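PDB 3SDO: nitrilotriacetate monooxygenase from Burkholderia pseudomallei, which probably acts as an FMN-dependent monooxygenase of the NtaA/SnaA/DszA family, incorporating oxygen from molecular oxygen into an organic substrate. Local coordinates for residues A[55-61]-A[93-98]; A[211-217]-A[430-435]. All coordinates share one frame; numbering follows the deposited sequence.

Overall arrangement
From the N terminus, strand 11-15 and helix 39-51 precede strand 56-59, which contact 1 pairs with strand 94-100, closing a short loop of 31 residues, partly helical. Contact 2 opens only afterwards: residues 211-217 lead into strand 215-218 and meet the short helix 431-435 near the C terminus, across 212 intervening residues. The two loops therefore follow in series and neither encloses nor crosses the other. Both reach the same parallel sheet, a curled TIM-barrel type, with centres 11 Å apart. They touch directly: Phe56 CZ lies 3.6 Å from Phe217 CE2, and Val96 CG2 lies 3.7 Å from Phe217 CE1, while Leu431 of helix 431-435 packs on Phe56 and Val96.

Contact 1. Residues A[55-61]-A[93-98]; sequences AFAFIAD and IGLVGT
Ala55 opens the pairing, its O accepting from Gly94 N at 2.8 Å. Phe56 CA lies 3.8 Å from Gly94 CA, so the strands come close at this glycine. The Phe56 CG is held between backbone N and carbonyl carbon (chi1 61°), and ring atom CD2 meets Val96 CG2 at 3.7 Å; beyond, the ring meets that of Phe217. Ala57 bonds both ways, N to Gly94 O and O from Val96 N, and Ile93 CG1 lies against Ala57 N. Bonding by every second residue, each to two residues of the partner, with strand axes 18° apart, marks a parallel beta pair, here two neighbouring strands of the luciferase-like TIM barrel. Phe58 shares the Phe56 and Val96 face: Phe58 CD1 touches Val96 CG1 at 3.7 Å, while Thr98 OG1 lies at the ring edge, 3.4 Å from Phe58 CE1. Asn127 bonds that hydroxyl. Ile59 repeats the bonding, N to Val96 O and O from Thr98 N, its side chain reaching helix 79-88. Asp61 CB packs on Thr98 CB at 3.6 Å, both residues being predicted to bind FMN. Water 1 donates to Asp61 OD2 and Thr98 O, while Asp61 OD1 forms a salt bridge with Arg111 of the second subunit.

Contact 2. Residues A[211-217]-A[430-435]; sequences QGQPVIF and TLRDHL
Over one face of the Arg432 guanidinium lies Val215 CG2, 4.1 Å above the plane and over its centre, while Gln213 O sits at the edge, close to that plane. The Phe217 ring receives Leu431 CD2 at its edge, 4.4 Å from Phe217 CE1, and Leu435 CD1 obliquely near CZ. Gln213 O takes two bonds, from Arg432 NH2 at 3.1 Å and from Arg432 NE, a side-on grip by two nitrogens on one acceptor. NE approaches near the carbonyl plane, tilted 17°, whereas NH2 comes from well above it. Two donors on one oxygen should limit rotation of the guanidinium. The chain from CG to NE is extended, which carries the group from the helix to the backbone ahead of strand 215-218. The Gln211 amide is turned 62° from the guanidinium. Gln211 OE1 accepts Arg432 N at 3.0 Å, almost in line with the carbonyl bond; Gln211 NE2 is held by Asp117 and the backbone O of Ala124. Gln211 CB rests on Thr430 CB at 3.7 Å. Thr430 and Asp433 form a capping box: Thr430 OG1 accepts Asp433 N and Asp433 OD2 accepts Thr430 N, so the first turn of helix 431-435 is capped where Gln211 meets it. The helix, near the C terminus, sits beside a strand of the TIM barrel, their short axes 65° apart. Further along, the packing turns apolar. Val215 CG2 meets Leu431 CG at 4.0 Å, the two side chains crossing at about a right angle.

Contact 1. Residues A[55-61]-A[93-98]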
# COMPACT_ATOMS: atom_id res chain seq x y z
N ALA A 55 7.57 18.00 -7.83
CA ALA A 55 6.10 17.81 -7.94
C ALA A 55 5.59 16.48 -7.37
O ALA A 55 4.47 16.41 -6.86
CB ALA A 55 5.68 17.90 -9.39
N PHE A 56 6.36 15.41 -7.53
CA PHE A 56 5.89 14.10 -7.05
C PHE A 56 7.06 13.19 -6.66
O PHE A 56 8.17 13.35 -7.17
CB PHE A 56 4.95 13.40 -8.07
CG PHE A 56 5.56 13.11 -9.38
CD1 PHE A 56 5.63 14.09 -10.34
CD2 PHE A 56 6.12 11.85 -9.66
CE1 PHE A 56 6.23 13.82 -11.58
CE2 PHE A 56 6.71 11.60 -10.87
CZ PHE A 56 6.78 12.58 -11.83
N ALA A 57 6.79 12.29 -5.71
CA ALA A 57 7.65 11.16 -5.39
C ALA A 57 7.06 9.94 -6.10
O ALA A 57 5.83 9.76 -6.09
CB ALA A 57 7.71 10.93 -3.85
N PHE A 58 7.92 9.13 -6.72
CA PHE A 58 7.55 7.95 -7.46
C PHE A 58 8.19 6.71 -6.82
O PHE A 58 9.41 6.66 -6.58
CB PHE A 58 7.95 8.09 -8.94
CG PHE A 58 7.81 6.82 -9.76
CD1 PHE A 58 6.67 6.05 -9.68
CD2 PHE A 58 8.82 6.41 -10.60
CE1 PHE A 58 6.54 4.86 -10.42
CE2 PHE A 58 8.71 5.23 -11.36
CZ PHE A 58 7.57 4.46 -11.27
N ILE A 59 7.34 5.75 -6.48
CA ILE A 59 7.71 4.47 -5.89
C ILE A 59 7.46 3.42 -6.95
O ILE A 59 6.31 3.08 -7.24
CB ILE A 59 6.89 4.17 -4.62
CG1 ILE A 59 7.09 5.28 -3.58
CG2 ILE A 59 7.31 2.82 -3.99
CD1 ILE A 59 8.57 5.48 -3.17
N ALA A 60 8.56 2.98 -7.56
CA ALA A 60 8.57 1.88 -8.51
C ALA A 60 8.36 0.58 -7.73
O ALA A 60 8.42 0.57 -6.51
CB ALA A 60 9.93 1.83 -9.28
N ASP A 61 8.12 -0.51 -8.44
CA ASP A 61 7.81 -1.75 -7.75
C ASP A 61 8.22 -3.01 -8.49
O ASP A 61 8.45 -2.98 -9.71
CB ASP A 61 6.32 -1.80 -7.45
CG ASP A 61 5.99 -2.70 -6.29
OD1 ASP A 61 6.74 -2.67 -5.28
OD2 ASP A 61 4.98 -3.43 -6.39
N ILE A 93 3.55 17.24 -1.98
CA ILE A 93 4.20 16.40 -2.98
C ILE A 93 3.28 15.26 -3.45
O ILE A 93 2.57 14.63 -2.65
CB ILE A 93 5.56 15.90 -2.50
CG1 ILE A 93 6.38 15.34 -3.67
CG2 ILE A 93 5.40 14.82 -1.41
CD1 ILE A 93 7.89 15.22 -3.35
N GLY A 94 3.27 15.01 -4.75
CA GLY A 94 2.50 13.90 -5.30
C GLY A 94 3.05 12.55 -4.88
O GLY A 94 4.20 12.42 -4.47
N LEU A 95 2.19 11.54 -4.95
CA LEU A 95 2.48 10.22 -4.40
C LEU A 95 2.12 9.20 -5.44
O LEU A 95 0.95 8.79 -5.55
CB LEU A 95 1.64 10.01 -3.14
CG LEU A 95 1.83 11.09 -2.08
CD1 LEU A 95 0.66 11.06 -1.06
CD2 LEU A 95 3.19 10.90 -1.39
N VAL A 96 3.12 8.79 -6.22
CA VAL A 96 2.90 7.96 -7.38
C VAL A 96 3.45 6.56 -7.13
O VAL A 96 4.63 6.40 -6.77
CB VAL A 96 3.56 8.58 -8.60
CG1 VAL A 96 3.37 7.68 -9.85
CG2 VAL A 96 3.01 10.00 -8.83
N GLY A 97 2.60 5.57 -7.34
CA GLY A 97 2.94 4.19 -7.08
C GLY A 97 2.71 3.23 -8.21
O GLY A 97 1.69 3.26 -8.90
N THR A 98 3.67 2.34 -8.40
CA THR A 98 3.51 1.26 -9.37
C THR A 98 2.54 0.17 -8.90
O THR A 98 2.59 -0.27 -7.76
CB THR A 98 4.88 0.64 -9.73
OG1 THR A 98 5.65 1.58 -10.47
CG2 THR A 98 4.72 -0.64 -10.55
O HOH W 1 2.27 -2.63 -6.37
O HOH W 2 8.04 -0.11 -11.37

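Contact 2. Residues A[211-217]-A[430-435]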
# COMPACT_ATOMS: atom_id res chain seq x y z
N GLN A 211 -8.77 15.94 -6.75
CA GLN A 211 -8.30 16.05 -8.15
C GLN A 211 -9.13 15.19 -9.12
O GLN A 211 -8.80 15.07 -10.31
CB GLN A 211 -6.82 15.72 -8.26
CG GLN A 211 -6.45 14.29 -7.89
CD GLN A 211 -5.00 13.98 -8.17
OE1 GLN A 211 -4.28 14.76 -8.81
NE2 GLN A 211 -4.55 12.82 -7.70
N GLY A 212 -10.21 14.62 -8.61
CA GLY A 212 -11.18 13.85 -9.43
C GLY A 212 -10.86 12.38 -9.42
O GLY A 212 -11.63 11.56 -8.89
N GLN A 213 -9.73 12.05 -10.03
CA GLN A 213 -9.17 10.72 -10.04
C GLN A 213 -7.65 10.81 -9.95
O GLN A 213 -7.05 11.84 -10.32
CB GLN A 213 -9.46 10.01 -11.36
CG GLN A 213 -10.92 9.89 -11.75
CD GLN A 213 -11.08 9.06 -13.02
OE1 GLN A 213 -10.11 8.79 -13.74
NE2 GLN A 213 -12.31 8.64 -13.29
N PRO A 214 -7.01 9.72 -9.51
CA PRO A 214 -5.57 9.70 -9.51
C PRO A 214 -4.99 9.85 -10.92
O PRO A 214 -5.63 9.46 -11.90
CB PRO A 214 -5.23 8.33 -8.92
CG PRO A 214 -6.42 7.90 -8.18
CD PRO A 214 -7.59 8.53 -8.85
N VAL A 215 -3.80 10.43 -11.00
CA VAL A 215 -3.09 10.65 -12.27
C VAL A 215 -2.49 9.33 -12.80
O VAL A 215 -1.89 8.52 -12.03
CB VAL A 215 -2.01 11.72 -12.09
CG1 VAL A 215 -1.30 12.03 -13.43
CG2 VAL A 215 -2.63 13.00 -11.51
N ILE A 216 -2.66 9.08 -14.09
CA ILE A 216 -2.14 7.86 -14.69
C ILE A 216 -0.77 8.11 -15.32
O ILE A 216 -0.62 8.97 -16.21
CB ILE A 216 -3.09 7.29 -15.78
CG1 ILE A 216 -4.48 7.04 -15.21
CG2 ILE A 216 -2.53 5.98 -16.39
CD1 ILE A 216 -4.54 6.22 -13.93
N PHE A 217 0.21 7.35 -14.83
CA PHE A 217 1.56 7.30 -15.36
C PHE A 217 1.72 5.99 -16.12
O PHE A 217 1.15 4.96 -15.74
CB PHE A 217 2.58 7.36 -14.21
CG PHE A 217 2.75 8.72 -13.62
CD1 PHE A 217 1.76 9.29 -12.87
CD2 PHE A 217 3.92 9.42 -13.82
CE1 PHE A 217 1.93 10.54 -12.33
CE2 PHE A 217 4.09 10.69 -13.32
CZ PHE A 217 3.09 11.25 -12.58
N THR A 430 -3.29 19.91 -5.51
CA THR A 430 -3.33 18.52 -6.01
C THR A 430 -2.15 18.19 -6.92
O THR A 430 -1.45 19.09 -7.39
CB THR A 430 -4.63 18.29 -6.82
OG1 THR A 430 -4.60 19.10 -7.99
CG2 THR A 430 -5.93 18.64 -5.99
N LEU A 431 -1.96 16.91 -7.19
CA LEU A 431 -0.99 16.48 -8.18
C LEU A 431 -1.31 17.04 -9.58
O LEU A 431 -0.44 17.60 -10.24
CB LEU A 431 -0.85 14.96 -8.24
CG LEU A 431 0.25 14.45 -9.19
CD1 LEU A 431 1.56 15.25 -8.99
CD2 LEU A 431 0.48 12.91 -8.98
N ARG A 432 -2.56 16.94 -10.02
CA ARG A 432 -3.00 17.61 -11.27
C ARG A 432 -2.60 19.11 -11.28
O ARG A 432 -1.99 19.59 -12.25
CB ARG A 432 -4.50 17.42 -11.51
CG ARG A 432 -4.83 15.96 -11.88
CD ARG A 432 -6.31 15.75 -12.26
NE ARG A 432 -6.54 14.32 -12.33
CZ ARG A 432 -6.27 13.56 -13.39
NH1 ARG A 432 -5.85 14.10 -14.51
NH2 ARG A 432 -6.44 12.25 -13.31
N ASP A 433 -2.90 19.83 -10.21
CA ASP A 433 -2.51 21.25 -10.09
C ASP A 433 -1.01 21.48 -10.32
O ASP A 433 -0.61 22.42 -11.05
CB ASP A 433 -2.82 21.80 -8.71
CG ASP A 433 -4.30 21.96 -8.42
OD1 ASP A 433 -5.15 22.03 -9.35
OD2 ASP A 433 -4.60 22.05 -7.20
N HIS A 434 -0.18 20.67 -9.67
CA HIS A 434 1.28 20.80 -9.81
C HIS A 434 1.70 20.62 -11.25
O HIS A 434 2.59 21.32 -11.74
CB HIS A 434 2.05 19.74 -9.01
CG HIS A 434 1.82 19.78 -7.54
ND1 HIS A 434 1.35 20.90 -6.88
CD2 HIS A 434 1.99 18.82 -6.59
CE1 HIS A 434 1.22 20.62 -5.59
NE2 HIS A 434 1.62 19.37 -5.39
N LEU A 435 1.11 19.62 -11.91
CA LEU A 435 1.50 19.26 -13.27
C LEU A 435 0.79 20.10 -14.32
O LEU A 435 1.07 19.95 -15.51
CB LEU A 435 1.25 17.76 -13.54
CG LEU A 435 1.99 16.77 -12.62
CD1 LEU A 435 1.67 15.31 -12.99
CD2 LEU A 435 3.52 17.04 -12.62